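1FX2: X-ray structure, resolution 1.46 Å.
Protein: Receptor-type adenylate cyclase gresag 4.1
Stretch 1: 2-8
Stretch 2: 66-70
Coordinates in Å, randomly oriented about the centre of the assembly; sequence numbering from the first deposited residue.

Stretch 1 (2-8) NNRAPKE
Stretch 2 (66-70) IASKS

How do the two backbones lie? Asn2 to Arg4 form a 3-10 turn, closed by Ala5 N donating to Asn2 O at 3.0 Å, and the chain then extends through Ala5 and Pro6 (phi/psi -69/127 and -61/126). Beside it runs the strand 66-68, which begins earlier in the chain and advances in the same general sense, obliquely, leaving extended geometry at Lys69 (-73/-13). Ala5 CA lies 6.8 Å from Ala67 CA, and Pro6 CA 5.2 Å from Lys69 CA.

What fills the space between them? The Pro6 ring, puckered C-gamma exo, sets CD 3.7 Å from Ala67 CB, an apolar contact with a methyl whose CA-to-CB bond points toward stretch 1. Pro6 CG also sits 3.6 Å from Ser68 C and 3.9 Å from Lys69 CG.

Why is Lys69 stretched out? Chi1 is m and chi2 to chi4 are all t, so a CB pointing sideways still delivers the ammonium to the turn, where Lys69 NZ donates to Asn3 O at 3.1 Å. On the way, Lys69 CE passes 3.4 Å from Ala5 O.

How can Lys7 NZ lie only 4.3 Å from Lys69 NZ? The m, t, t, p rotamer of Lys7 curls its end back onto the carbonyls, and Lys7 NZ donates to Ala5 O (2.7 Å) and Asn2 O (2.8 Å). A water accepts from Lys7 NZ (2.8 Å) and Lys69 NZ (3.0 Å), helping offset the like charges.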

# COMPACT_ATOMS: atom_id res chain seq x y z
N ASN A 2 24.99 14.67 -17.23
CA ASN A 2 24.37 15.21 -16.02
C ASN A 2 23.04 15.87 -16.39
O ASN A 2 22.24 16.19 -15.51
CB ASN A 2 25.23 16.25 -15.31
CG ASN A 2 26.25 15.64 -14.38
OD1 ASN A 2 26.19 14.47 -14.00
ND2 ASN A 2 27.24 16.45 -14.00
N ASN A 3 22.77 16.02 -17.68
CA ASN A 3 21.52 16.58 -18.13
C ASN A 3 20.29 15.81 -17.61
O ASN A 3 19.28 16.40 -17.31
CB ASN A 3 21.55 16.66 -19.67
CG ASN A 3 20.18 16.52 -20.30
OD1 ASN A 3 19.28 17.33 -20.06
ND2 ASN A 3 20.02 15.46 -21.14
N ARG A 4 20.43 14.50 -17.44
CA ARG A 4 19.31 13.67 -16.98
C ARG A 4 19.20 13.60 -15.48
O ARG A 4 18.17 13.11 -14.94
CB ARG A 4 19.42 12.28 -17.56
CG ARG A 4 19.13 12.30 -19.06
CD ARG A 4 19.74 11.10 -19.76
NE ARG A 4 19.66 11.28 -21.22
CZ ARG A 4 19.95 10.34 -22.11
NH1 ARG A 4 20.32 9.14 -21.70
NH2 ARG A 4 19.88 10.60 -23.41
N ALA A 5 20.17 14.13 -14.75
CA ALA A 5 20.12 14.14 -13.29
C ALA A 5 19.07 15.07 -12.74
O ALA A 5 18.97 16.22 -13.17
CB ALA A 5 21.47 14.56 -12.69
N PRO A 6 18.19 14.56 -11.86
CA PRO A 6 17.17 15.44 -11.22
C PRO A 6 18.00 16.49 -10.43
O PRO A 6 18.95 16.15 -9.66
CB PRO A 6 16.48 14.49 -10.23
CG PRO A 6 16.52 13.17 -11.02
CD PRO A 6 17.95 13.11 -11.57
N LYS A 7 17.72 17.80 -10.69
CA LYS A 7 18.48 18.86 -10.00
C LYS A 7 17.67 19.88 -9.26
O LYS A 7 18.21 20.68 -8.53
CB LYS A 7 19.30 19.64 -11.04
CG LYS A 7 20.19 18.81 -11.87
CD LYS A 7 20.68 19.71 -13.06
CE LYS A 7 21.40 18.80 -13.96
NZ LYS A 7 20.34 18.03 -14.69
N GLU A 8 16.35 19.90 -9.50
CA GLU A 8 15.51 20.94 -8.86
C GLU A 8 15.05 20.43 -7.52
O GLU A 8 14.30 19.45 -7.45
CB GLU A 8 14.36 21.23 -9.81
CG GLU A 8 13.24 22.12 -9.15
CD GLU A 8 13.80 23.38 -8.44
OE1 GLU A 8 14.67 24.06 -8.99
OE2 GLU A 8 13.34 23.60 -7.31
N ILE A 66 19.88 4.57 -9.04
CA ILE A 66 19.48 5.28 -10.30
C ILE A 66 18.42 6.35 -9.94
O ILE A 66 17.55 6.09 -9.09
CB ILE A 66 18.82 4.27 -11.29
CG1 ILE A 66 19.86 3.19 -11.70
CG2 ILE A 66 18.32 5.02 -12.58
CD1 ILE A 66 19.23 1.96 -12.29
N ALA A 67 18.57 7.56 -10.52
CA ALA A 67 17.58 8.63 -10.25
C ALA A 67 16.82 8.95 -11.52
O ALA A 67 17.33 8.81 -12.62
CB ALA A 67 18.30 9.92 -9.73
N SER A 68 15.59 9.38 -11.38
CA SER A 68 14.79 9.73 -12.58
C SER A 68 13.93 10.98 -12.28
O SER A 68 13.39 11.11 -11.19
CB SER A 68 13.79 8.60 -12.86
OG SER A 68 13.00 8.94 -13.99
N LYS A 69 13.89 11.89 -13.25
CA LYS A 69 12.97 13.07 -13.15
C LYS A 69 11.53 12.66 -13.35
O LYS A 69 10.63 13.36 -12.97
CB LYS A 69 13.34 14.06 -14.25
CG LYS A 69 14.63 14.68 -14.06
CD LYS A 69 14.88 15.61 -15.30
CE LYS A 69 16.24 16.21 -15.22
NZ LYS A 69 16.44 17.20 -16.34
N SER A 70 11.28 11.44 -13.84
CA SER A 70 9.95 10.94 -14.16
C SER A 70 9.64 9.66 -13.37
O SER A 70 10.35 8.68 -13.53
CB SER A 70 9.91 10.57 -15.68
OG SER A 70 8.80 9.77 -15.97
O HOH W 1 15.88 11.55 -15.27
O HOH W 2 18.30 19.50 -15.86